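Local coordinates for Asp/Glu-specific dipeptidyl-peptidase (Flavobacterium psychrophilum, PDB 5JXF), which removes dipeptides from the N-terminus of oligopeptides as a serine peptidase, with strict specificity for aspartate or glutamate at the P1 position, at residues W229-H234 against D679-G684; K591-S596 against I652-T657; T607-A612 against G645-C650; G220-D225 against F623-K628. All blocks are in the same frame, centred on the assembly; numbering follows the deposited sequence.

Contact 1: residues W229-H234 against D679-G684; sequences WVWPRH and DRVWEG. With ASP (aspartic acid), chain F; ARG (arginine), chain E.
Asp679 splits its carboxylate between Trp229 and the bound arginine. OD1 accepts the ligand's amino N at 2.9 Å, and Asp679 OD1 also takes a weak bond from the backbone N of Arg680. OD2 receives the backbone N-H of Trp229 and a salt bridge from Arg233 NH2; the latter is modelled too close, so the place of OD2 is less sure in both. Arg233 NE is spoken for separately, by Val230 O at 3.1 Å and 161°. This is the substrate cleft of an S46 dipeptidyl-peptidase, holding the dipeptide Arg-Asp. Arg680, probably essential for acidic P1 specificity, grips the ligand aspartate with two bonds: NE to OD2 and NH2 to OD1, each 2.8 Å, with the carboxylate in the guanidinium plane at its edge. Turning CG anti to the carbonyl carbon (chi1 -53°) lays the Trp229 indole beneath the ligand arginine's N, while CZ3 sits over the Arg680 guanidinium face, 3.6 Å from NH2. Indole NE1 bonds to Asn343 O. With an alanine here the ligand's amino group would probably lose the indole face beneath it, and Asn343 O its donor. Farther along, Trp231 CB packs on Val681 CG1 at 3.5 Å.

Contact 2: residues K591-S596 against I652-T657; sequences KVKGYS and IGTNHT
Val592 and Gly653 form a single backbone bridge, their CA atoms 4.1 Å apart, while the touching parts of 591-596 and 652-657 run about 105° to each other. Two backbone bonds flank it: Thr654 N to Lys591 O at 3.0 Å and Lys593 N to Ile652 O at 3.1 Å. The Thr654 side chain adds a third bond. With OG1 set between its own backbone N and carbonyl carbon (chi1 58°), the hydroxyl oxygen accepts Lys591 N at 3.0 Å, so both the N-H and the C=O of Lys591 are taken up by one residue. The other branch, Thr654 CG2, lies against Lys593 CB at 3.9 Å; the amine of Lys593 goes elsewhere, to a salt bridge with Asp277. Gly653 passes close under Lys591 O, where a CB would clash. On the other side of the bridge, Ile652 reaches out through CG1 so that CD1 meets the edge of the Tyr595 ring, 3.9 Å from CD1 of that ring, the two side chains crossing at about a right angle. Tyr595 OH is bonded to Glu683. The Val592-Gly653 bridge brings the end of edge strand 586-591 to the end of strand 648-653, in keeping with the closure of a chymotrypsin-like beta-barrel.

Contact 3: residues T607-A612 against G645-C650; sequences TYLDGA and GKLPVC
Lys646 reaches over Tyr608 and can be followed outward. Its CB touches the ring at Tyr608 CD2, 3.8 Å away. The chain then runs on through CG and CD; the bend at chi3 (55°) lays CE over the ring face, 3.9 Å from the Tyr608 centroid in a CH-pi contact only 18° off the normal, and a second bend at chi4 turns NZ toward Asp610. At the tip, Lys646 NZ lies off the rim near Tyr608 CB and faces Asp610 OD2 at 3.7 Å, a long salt bridge. The same ring meets Pro648 as well, with Tyr608 CE2 4.1 Å from CG of the proline. Thr607 and Leu609, on either side of Tyr608 in the chain, carry the backbone bonds: Thr607 N to Cys650 O, Val649 N to Thr607 O, and Leu609 N to Leu647 O. Thr607 OG1 accepts a weak bond from Cys650 N but has a further partner in Arg233 O. Beyond Tyr608 the chain turns into helix 609-615. Leu609 lies side by side with Leu647, their CD2 atoms 3.9 Å apart, and Val649 CG2 reaches up to Leu609 N at 3.4 Å; helices 627-635 and 703-713 pack around these apolar groups. Asp599 of the second subunit bonds to Tyr608 N, bringing the dimer interface to this edge. Tyr608 and Pro648 are a non-hydrogen-bonded pair, and the whole is an antiparallel strand pair, 601-608 with 648-653, in which the first strand passes directly into helix 609-615.

Contact 4: residues G220-D225 against F623-K628; sequences GKFGSD and FDVPKK
Phe222 and Phe623 meet in a T-shaped stack, the edge of Phe623 pointing at the face of Phe222, with ring centroids 5.6 Å apart and planes at 88°. Phe623 CD1 stands over the rim of the Phe222 ring, 3.9 Å from CZ. At the neighbouring corner Phe222 CE1 touches Phe623 O at 3.5 Å and, from another direction, Val625 CG2. On its own face the Phe623 ring carries Gly223, whose CA sits 3.9 Å from the centroid in a CH-pi contact; a side chain there would press into the ring. What presents the glycine, just ahead of Asp225 in the arginine pocket, is a type II turn from Lys221 to Ser224, closed by Ser224 N to Lys221 O at 2.7 Å. Phe222, with CG anti to the backbone N (chi1 -174°), swings its ring out of that turn towards 623-628. Were the ring cut back to an alanine, the edge of Phe623 would lose its partner face and a gap would probably open beside Val625. Farther out, Ala612 and Lys615 of helix 609-615 also touch Phe222, and Gly223 is joined to Glu622 through the backbone. No hydrogen bond crosses between the two segments, so ring and CH packing carry the contact.

Along the chain, 220-225 and 229-234 come first, followed by 591-596, 607-612, 623-628, 645-650, 652-657 and 679-684, so contact 3 nests inside contact 2 and both inside contact 1, while contact 4 crosses all three. Contacts 1, 2 and 3 reach the same antiparallel sheet, and contacts 2 and 3 share strand 648-653, their centres about 18 Å apart. Contact 1 touches each of the others, about 11 Å centre to centre from contact 2 and about 16 Å from contacts 3 and 4. Contacts 3 and 4 meet at Ala612 and Phe222. Asp679 and Arg680 of the substrate site are on strand 673-680 of this sheet, with loop 229-234 packed against them; contacts 1 and 3 both border the second subunit.

Contact 1: residues W229-H234 against D679-G684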
# COMPACT_ATOMS: atom_id res chain seq x y z
N TRP A 229 -10.37 -6.11 5.76
CA TRP A 229 -10.66 -4.70 6.09
C TRP A 229 -10.07 -3.69 5.08
O TRP A 229 -9.92 -2.53 5.41
CB TRP A 229 -10.15 -4.32 7.49
CG TRP A 229 -10.62 -5.21 8.58
CD1 TRP A 229 -9.92 -6.21 9.17
CD2 TRP A 229 -11.90 -5.18 9.22
NE1 TRP A 229 -10.67 -6.81 10.14
CE2 TRP A 229 -11.89 -6.20 10.20
CE3 TRP A 229 -13.04 -4.39 9.07
CZ2 TRP A 229 -13.00 -6.46 11.02
CZ3 TRP A 229 -14.15 -4.64 9.90
CH2 TRP A 229 -14.11 -5.67 10.86
N VAL A 230 -9.77 -4.13 3.87
CA VAL A 230 -9.08 -3.26 2.90
C VAL A 230 -9.86 -3.08 1.60
O VAL A 230 -10.38 -4.04 1.04
CB VAL A 230 -7.68 -3.82 2.56
CG1 VAL A 230 -7.15 -3.17 1.29
CG2 VAL A 230 -6.70 -3.61 3.72
N TRP A 231 -10.00 -1.83 1.16
CA TRP A 231 -10.44 -1.49 -0.18
C TRP A 231 -9.23 -0.88 -0.96
O TRP A 231 -8.43 -0.16 -0.36
CB TRP A 231 -11.58 -0.49 -0.15
CG TRP A 231 -12.08 -0.12 -1.51
CD1 TRP A 231 -11.82 1.04 -2.20
CD2 TRP A 231 -12.92 -0.91 -2.34
NE1 TRP A 231 -12.45 1.01 -3.42
CE2 TRP A 231 -13.13 -0.18 -3.53
CE3 TRP A 231 -13.53 -2.16 -2.20
CZ2 TRP A 231 -13.90 -0.67 -4.58
CZ3 TRP A 231 -14.28 -2.64 -3.24
CH2 TRP A 231 -14.47 -1.90 -4.41
N PRO A 232 -9.09 -1.16 -2.26
CA PRO A 232 -9.81 -2.05 -3.18
C PRO A 232 -9.75 -3.51 -2.77
O PRO A 232 -8.77 -3.98 -2.18
CB PRO A 232 -9.09 -1.83 -4.51
CG PRO A 232 -8.52 -0.44 -4.40
CD PRO A 232 -8.09 -0.33 -2.98
N ARG A 233 -10.83 -4.22 -3.05
CA ARG A 233 -10.95 -5.62 -2.68
C ARG A 233 -11.49 -6.39 -3.87
O ARG A 233 -12.37 -5.90 -4.58
CB ARG A 233 -11.88 -5.80 -1.46
CG ARG A 233 -12.14 -7.26 -1.07
CD ARG A 233 -11.15 -7.73 0.01
NE ARG A 233 -11.44 -6.93 1.17
CZ ARG A 233 -11.85 -7.37 2.34
NH1 ARG A 233 -11.98 -8.66 2.60
NH2 ARG A 233 -12.09 -6.47 3.26
N HIS A 234 -10.99 -7.60 -4.07
CA HIS A 234 -11.41 -8.41 -5.19
C HIS A 234 -11.79 -9.81 -4.74
O HIS A 234 -11.44 -10.79 -5.41
CB HIS A 234 -10.28 -8.46 -6.23
CG HIS A 234 -9.76 -7.11 -6.60
ND1 HIS A 234 -9.01 -6.35 -5.74
CD2 HIS A 234 -9.90 -6.38 -7.73
CE1 HIS A 234 -8.69 -5.21 -6.32
NE2 HIS A 234 -9.22 -5.20 -7.53
N ASP A 679 -17.68 -6.59 4.40
CA ASP A 679 -16.61 -5.96 5.14
C ASP A 679 -16.79 -4.47 5.24
O ASP A 679 -17.77 -3.92 4.73
CB ASP A 679 -15.25 -6.26 4.48
CG ASP A 679 -14.14 -6.46 5.50
OD1 ASP A 679 -14.34 -6.12 6.68
OD2 ASP A 679 -13.06 -6.97 5.12
N ARG A 680 -15.83 -3.81 5.89
CA ARG A 680 -15.70 -2.35 5.87
C ARG A 680 -14.30 -2.00 5.40
O ARG A 680 -13.39 -2.81 5.54
CB ARG A 680 -15.92 -1.75 7.26
CG ARG A 680 -17.37 -1.71 7.74
CD ARG A 680 -17.37 -1.33 9.18
NE ARG A 680 -17.21 -2.51 10.02
CZ ARG A 680 -16.94 -2.47 11.32
NH1 ARG A 680 -16.76 -1.30 11.92
NH2 ARG A 680 -16.85 -3.60 12.02
N VAL A 681 -14.13 -0.79 4.89
CA VAL A 681 -12.81 -0.36 4.43
C VAL A 681 -11.93 0.05 5.62
O VAL A 681 -12.44 0.40 6.70
CB VAL A 681 -12.90 0.81 3.42
CG1 VAL A 681 -13.86 0.46 2.31
CG2 VAL A 681 -13.33 2.10 4.09
N TRP A 682 -10.61 0.04 5.40
CA TRP A 682 -9.63 0.27 6.48
C TRP A 682 -9.90 1.52 7.29
O TRP A 682 -9.90 1.50 8.51
CB TRP A 682 -8.21 0.33 5.90
CG TRP A 682 -7.15 0.42 6.94
CD1 TRP A 682 -6.23 1.42 7.10
CD2 TRP A 682 -6.88 -0.54 7.97
NE1 TRP A 682 -5.42 1.15 8.17
CE2 TRP A 682 -5.78 -0.05 8.72
CE3 TRP A 682 -7.45 -1.77 8.32
CZ2 TRP A 682 -5.25 -0.75 9.81
CZ3 TRP A 682 -6.92 -2.46 9.41
CH2 TRP A 682 -5.83 -1.95 10.13
N GLU A 683 -10.16 2.61 6.58
CA GLU A 683 -10.36 3.90 7.19
C GLU A 683 -11.58 3.98 8.10
O GLU A 683 -11.67 4.88 8.93
CB GLU A 683 -10.46 4.97 6.10
CG GLU A 683 -9.12 5.24 5.39
CD GLU A 683 -8.67 4.11 4.48
OE1 GLU A 683 -9.53 3.32 4.01
OE2 GLU A 683 -7.45 4.00 4.22
N GLY A 684 -12.53 3.05 7.94
CA GLY A 684 -13.74 3.12 8.71
C GLY A 684 -13.87 1.99 9.71
O GLY A 684 -14.97 1.66 10.15
N ASP F . -16.80 -8.72 8.48
CA ASP F . -17.78 -8.28 9.48
C ASP F . -18.76 -9.36 9.91
O ASP F . -19.96 -9.11 10.03
CB ASP F . -18.56 -7.06 8.95
CG ASP F . -17.85 -5.74 9.22
OD1 ASP F . -17.01 -5.70 10.14
OD2 ASP F . -18.14 -4.74 8.53
N ARG E . -13.42 -8.63 7.84
CA ARG E . -14.60 -9.47 7.70
C ARG E . -15.58 -9.13 8.83
O ARG E . -15.22 -9.22 10.00
CB ARG E . -14.22 -10.95 7.71
CG ARG E . -13.35 -11.39 6.52
CD ARG E . -12.93 -12.86 6.64
NE ARG E . -12.18 -13.11 7.87
CZ ARG E . -10.85 -13.04 7.96
NH1 ARG E . -10.11 -12.75 6.89
NH2 ARG E . -10.25 -13.28 9.13

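Contact 2: residues K591-S596 against I652-T657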
# COMPACT_ATOMS: atom_id res chain seq x y z
N LYS A 591 -25.51 5.10 -0.74
CA LYS A 591 -25.27 5.01 -2.16
C LYS A 591 -23.89 4.45 -2.48
O LYS A 591 -22.97 4.53 -1.67
CB LYS A 591 -25.45 6.39 -2.80
CG LYS A 591 -24.47 7.41 -2.26
CD LYS A 591 -24.97 8.83 -2.42
CE LYS A 591 -25.00 9.26 -3.87
NZ LYS A 591 -25.73 10.53 -4.06
N VAL A 592 -23.77 3.87 -3.67
CA VAL A 592 -22.49 3.45 -4.21
C VAL A 592 -21.60 4.71 -4.35
O VAL A 592 -21.91 5.63 -5.11
CB VAL A 592 -22.67 2.72 -5.56
CG1 VAL A 592 -21.33 2.32 -6.13
CG2 VAL A 592 -23.58 1.49 -5.41
N LYS A 593 -20.50 4.75 -3.60
CA LYS A 593 -19.67 5.95 -3.53
C LYS A 593 -18.24 5.59 -3.15
O LYS A 593 -18.03 4.91 -2.14
CB LYS A 593 -20.24 6.94 -2.50
CG LYS A 593 -19.70 8.37 -2.65
CD LYS A 593 -19.93 8.81 -4.09
CE LYS A 593 -20.10 10.29 -4.24
NZ LYS A 593 -20.76 10.54 -5.56
N GLY A 594 -17.27 6.07 -3.92
CA GLY A 594 -15.88 5.91 -3.54
C GLY A 594 -15.50 6.81 -2.39
O GLY A 594 -16.37 7.39 -1.73
N TYR A 595 -14.19 6.95 -2.15
CA TYR A 595 -13.68 7.88 -1.13
C TYR A 595 -12.18 8.16 -1.29
O TYR A 595 -11.50 7.54 -2.11
CB TYR A 595 -13.94 7.33 0.27
CG TYR A 595 -13.06 6.15 0.66
CD1 TYR A 595 -13.27 4.89 0.11
CD2 TYR A 595 -12.04 6.30 1.59
CE1 TYR A 595 -12.47 3.80 0.48
CE2 TYR A 595 -11.25 5.22 1.96
CZ TYR A 595 -11.47 3.98 1.40
OH TYR A 595 -10.67 2.93 1.77
N SER A 596 -11.68 9.10 -0.49
CA SER A 596 -10.28 9.51 -0.52
C SER A 596 -9.58 9.25 0.81
O SER A 596 -9.83 9.93 1.81
CB SER A 596 -10.16 10.99 -0.85
OG SER A 596 -8.81 11.40 -0.70
N ILE A 652 -18.53 -0.57 -3.16
CA ILE A 652 -18.62 0.01 -1.83
C ILE A 652 -19.65 1.13 -1.79
O ILE A 652 -19.88 1.79 -2.79
CB ILE A 652 -17.26 0.60 -1.33
CG1 ILE A 652 -16.58 1.44 -2.43
CG2 ILE A 652 -16.32 -0.51 -0.92
CD1 ILE A 652 -15.31 2.25 -1.92
N GLY A 653 -20.25 1.34 -0.62
CA GLY A 653 -21.19 2.42 -0.43
C GLY A 653 -21.16 3.06 0.95
O GLY A 653 -20.40 2.66 1.83
N THR A 654 -22.01 4.06 1.13
CA THR A 654 -22.08 4.79 2.37
C THR A 654 -23.04 4.15 3.39
O THR A 654 -23.57 4.84 4.24
CB THR A 654 -22.51 6.23 2.11
OG1 THR A 654 -23.79 6.24 1.47
CG2 THR A 654 -21.49 6.93 1.21
N ASN A 655 -23.24 2.84 3.32
CA ASN A 655 -24.07 2.17 4.31
C ASN A 655 -23.31 1.93 5.60
O ASN A 655 -22.14 1.58 5.59
CB ASN A 655 -24.59 0.83 3.77
CG ASN A 655 -25.25 0.96 2.42
OD1 ASN A 655 -26.38 1.41 2.31
ND2 ASN A 655 -24.55 0.53 1.37
N HIS A 656 -23.98 2.11 6.73
CA HIS A 656 -23.34 1.94 8.02
C HIS A 656 -23.56 0.51 8.51
O HIS A 656 -24.68 0.13 8.83
CB HIS A 656 -23.91 2.95 9.03
CG HIS A 656 -23.18 2.99 10.34
ND1 HIS A 656 -23.64 3.71 11.42
CD2 HIS A 656 -22.03 2.39 10.74
CE1 HIS A 656 -22.81 3.56 12.43
NE2 HIS A 656 -21.83 2.76 12.05
N THR A 657 -22.47 -0.25 8.58
CA THR A 657 -22.50 -1.65 9.01
C THR A 657 -21.52 -1.94 10.13
O THR A 657 -20.71 -1.10 10.49
CB THR A 657 -22.17 -2.60 7.84
OG1 THR A 657 -20.92 -2.20 7.26
CG2 THR A 657 -23.25 -2.56 6.77

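Contact 3: residues T607-A612 against G645-C650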
# COMPACT_ATOMS: atom_id res chain seq x y z
N THR A 607 -14.69 -2.56 -8.27
CA THR A 607 -13.50 -3.30 -8.69
C THR A 607 -13.85 -4.30 -9.80
O THR A 607 -15.02 -4.64 -9.99
CB THR A 607 -12.82 -4.07 -7.52
OG1 THR A 607 -13.80 -4.82 -6.79
CG2 THR A 607 -12.06 -3.15 -6.57
N TYR A 608 -12.83 -4.80 -10.49
CA TYR A 608 -13.00 -5.75 -11.60
C TYR A 608 -12.01 -6.93 -11.50
O TYR A 608 -11.02 -6.85 -10.77
CB TYR A 608 -12.85 -5.03 -12.96
CG TYR A 608 -13.89 -3.94 -13.12
CD1 TYR A 608 -13.69 -2.68 -12.58
CD2 TYR A 608 -15.11 -4.20 -13.74
CE1 TYR A 608 -14.66 -1.70 -12.68
CE2 TYR A 608 -16.09 -3.22 -13.86
CZ TYR A 608 -15.86 -1.97 -13.33
OH TYR A 608 -16.82 -0.99 -13.44
N LEU A 609 -12.28 -8.01 -12.22
CA LEU A 609 -11.47 -9.22 -12.12
C LEU A 609 -10.02 -8.98 -12.55
O LEU A 609 -9.10 -9.68 -12.11
CB LEU A 609 -12.08 -10.33 -12.96
CG LEU A 609 -11.43 -11.71 -12.90
CD1 LEU A 609 -11.29 -12.18 -11.47
CD2 LEU A 609 -12.23 -12.72 -13.72
N ASP A 610 -9.80 -8.01 -13.42
CA ASP A 610 -8.42 -7.77 -13.85
C ASP A 610 -7.64 -7.17 -12.66
O ASP A 610 -6.43 -7.32 -12.57
CB ASP A 610 -8.37 -6.89 -15.12
CG ASP A 610 -8.77 -5.45 -14.89
OD1 ASP A 610 -9.38 -5.14 -13.84
OD2 ASP A 610 -8.46 -4.61 -15.76
N GLY A 611 -8.36 -6.56 -11.73
CA GLY A 611 -7.76 -6.10 -10.49
C GLY A 611 -7.33 -7.25 -9.60
O GLY A 611 -6.34 -7.17 -8.87
N ALA A 612 -8.06 -8.34 -9.67
CA ALA A 612 -7.68 -9.56 -8.96
C ALA A 612 -6.43 -10.15 -9.60
O ALA A 612 -5.53 -10.65 -8.92
CB ALA A 612 -8.82 -10.57 -8.97
N GLY A 645 -17.23 -6.34 -21.57
CA GLY A 645 -15.98 -7.10 -21.57
C GLY A 645 -15.22 -7.16 -20.25
O GLY A 645 -14.14 -7.74 -20.18
N LYS A 646 -15.80 -6.57 -19.20
CA LYS A 646 -15.20 -6.58 -17.87
C LYS A 646 -16.11 -7.31 -16.86
O LYS A 646 -17.32 -7.30 -17.02
CB LYS A 646 -14.93 -5.15 -17.40
CG LYS A 646 -14.22 -4.29 -18.46
CD LYS A 646 -13.88 -2.90 -17.93
CE LYS A 646 -13.06 -2.98 -16.66
NZ LYS A 646 -12.01 -4.04 -16.75
N LEU A 647 -15.53 -7.94 -15.84
CA LEU A 647 -16.32 -8.62 -14.81
C LEU A 647 -16.23 -7.87 -13.49
O LEU A 647 -15.18 -7.88 -12.83
CB LEU A 647 -15.86 -10.05 -14.61
CG LEU A 647 -16.79 -10.93 -13.78
CD1 LEU A 647 -18.05 -11.27 -14.57
CD2 LEU A 647 -16.06 -12.19 -13.34
N PRO A 648 -17.31 -7.19 -13.11
CA PRO A 648 -17.37 -6.55 -11.80
C PRO A 648 -17.12 -7.57 -10.71
O PRO A 648 -17.45 -8.75 -10.86
CB PRO A 648 -18.79 -6.00 -11.74
CG PRO A 648 -19.18 -5.84 -13.18
CD PRO A 648 -18.54 -6.99 -13.88
N VAL A 649 -16.51 -7.15 -9.61
CA VAL A 649 -16.24 -8.11 -8.56
C VAL A 649 -16.78 -7.60 -7.22
O VAL A 649 -17.50 -8.32 -6.55
CB VAL A 649 -14.73 -8.41 -8.49
CG1 VAL A 649 -14.41 -9.21 -7.26
CG2 VAL A 649 -14.32 -9.19 -9.72
N CYS A 650 -16.42 -6.38 -6.84
CA CYS A 650 -16.87 -5.79 -5.57
C CYS A 650 -17.26 -4.34 -5.79
O CYS A 650 -16.87 -3.73 -6.79
CB CYS A 650 -15.79 -5.86 -4.48
SG CYS A 650 -15.18 -7.50 -4.04

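Contact 4: residues G220-D225 against F623-K628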
# COMPACT_ATOMS: atom_id res chain seq x y z
N GLY A 220 -13.06 -17.31 -2.07
CA GLY A 220 -13.82 -16.97 -0.86
C GLY A 220 -13.14 -15.98 0.07
O GLY A 220 -13.80 -15.14 0.69
N LYS A 221 -11.82 -16.08 0.21
CA LYS A 221 -11.08 -15.09 0.98
C LYS A 221 -9.79 -14.70 0.26
O LYS A 221 -8.71 -14.69 0.85
CB LYS A 221 -10.81 -15.60 2.39
CG LYS A 221 -10.34 -17.04 2.48
CD LYS A 221 -10.45 -17.56 3.91
CE LYS A 221 -9.77 -16.62 4.89
NZ LYS A 221 -9.56 -17.25 6.22
N PHE A 222 -9.92 -14.39 -1.03
CA PHE A 222 -8.80 -13.88 -1.82
C PHE A 222 -8.07 -12.77 -1.09
O PHE A 222 -8.66 -11.74 -0.77
CB PHE A 222 -9.30 -13.36 -3.18
CG PHE A 222 -8.16 -12.96 -4.12
CD1 PHE A 222 -7.18 -13.87 -4.47
CD2 PHE A 222 -8.09 -11.68 -4.64
CE1 PHE A 222 -6.12 -13.50 -5.35
CE2 PHE A 222 -7.06 -11.32 -5.52
CZ PHE A 222 -6.08 -12.24 -5.86
N GLY A 223 -6.78 -12.98 -0.83
CA GLY A 223 -6.00 -11.98 -0.11
C GLY A 223 -5.94 -12.20 1.39
O GLY A 223 -5.14 -11.56 2.08
N SER A 224 -6.77 -13.12 1.89
CA SER A 224 -6.80 -13.48 3.31
C SER A 224 -6.68 -12.27 4.22
O SER A 224 -7.46 -11.32 4.13
CB SER A 224 -5.68 -14.48 3.64
OG SER A 224 -6.03 -15.81 3.26
N ASP A 225 -5.65 -12.29 5.06
CA ASP A 225 -5.48 -11.24 6.05
C ASP A 225 -4.82 -9.98 5.50
O ASP A 225 -5.02 -8.89 6.05
CB ASP A 225 -4.69 -11.79 7.23
CG ASP A 225 -5.43 -12.92 7.93
OD1 ASP A 225 -6.59 -13.21 7.55
OD2 ASP A 225 -4.86 -13.51 8.87
N PHE A 623 -2.63 -14.97 -2.24
CA PHE A 623 -3.06 -14.41 -3.52
C PHE A 623 -2.92 -15.35 -4.72
O PHE A 623 -2.90 -14.88 -5.86
CB PHE A 623 -2.29 -13.12 -3.84
CG PHE A 623 -2.52 -12.01 -2.85
CD1 PHE A 623 -3.60 -11.16 -2.99
CD2 PHE A 623 -1.64 -11.81 -1.80
CE1 PHE A 623 -3.81 -10.11 -2.09
CE2 PHE A 623 -1.84 -10.77 -0.89
CZ PHE A 623 -2.94 -9.92 -1.04
N ASP A 624 -2.81 -16.65 -4.48
CA ASP A 624 -2.91 -17.60 -5.60
C ASP A 624 -4.33 -17.56 -6.17
O ASP A 624 -5.27 -17.21 -5.46
CB ASP A 624 -2.53 -19.01 -5.14
CG ASP A 624 -2.36 -19.99 -6.29
OD1 ASP A 624 -2.35 -19.57 -7.47
OD2 ASP A 624 -2.22 -21.20 -6.00
N VAL A 625 -4.48 -17.88 -7.45
CA VAL A 625 -5.79 -17.91 -8.11
C VAL A 625 -6.02 -19.31 -8.65
O VAL A 625 -5.09 -19.93 -9.13
CB VAL A 625 -5.89 -16.87 -9.27
CG1 VAL A 625 -7.23 -16.98 -9.98
CG2 VAL A 625 -5.69 -15.46 -8.75
N PRO A 626 -7.26 -19.82 -8.54
CA PRO A 626 -7.56 -21.12 -9.17
C PRO A 626 -7.32 -21.10 -10.67
O PRO A 626 -7.36 -20.04 -11.31
CB PRO A 626 -9.04 -21.33 -8.86
CG PRO A 626 -9.26 -20.57 -7.62
CD PRO A 626 -8.38 -19.36 -7.71
N LYS A 627 -7.09 -22.29 -11.23
CA LYS A 627 -6.70 -22.42 -12.63
C LYS A 627 -7.88 -22.05 -13.53
O LYS A 627 -7.71 -21.33 -14.52
CB LYS A 627 -6.20 -23.84 -12.92
CG LYS A 627 -6.03 -24.17 -14.40
CD LYS A 627 -5.11 -23.14 -15.05
CE LYS A 627 -5.56 -22.76 -16.45
NZ LYS A 627 -4.98 -21.44 -16.93
N LYS A 628 -9.07 -22.51 -13.16
CA LYS A 628 -10.28 -22.30 -13.96
C LYS A 628 -10.65 -20.81 -14.07
O LYS A 628 -11.14 -20.36 -15.09
CB LYS A 628 -11.45 -23.10 -13.35
CG LYS A 628 -12.83 -22.88 -13.98
CD LYS A 628 -12.87 -23.30 -15.42
CE LYS A 628 -14.19 -22.96 -16.10
NZ LYS A 628 -15.29 -23.90 -15.74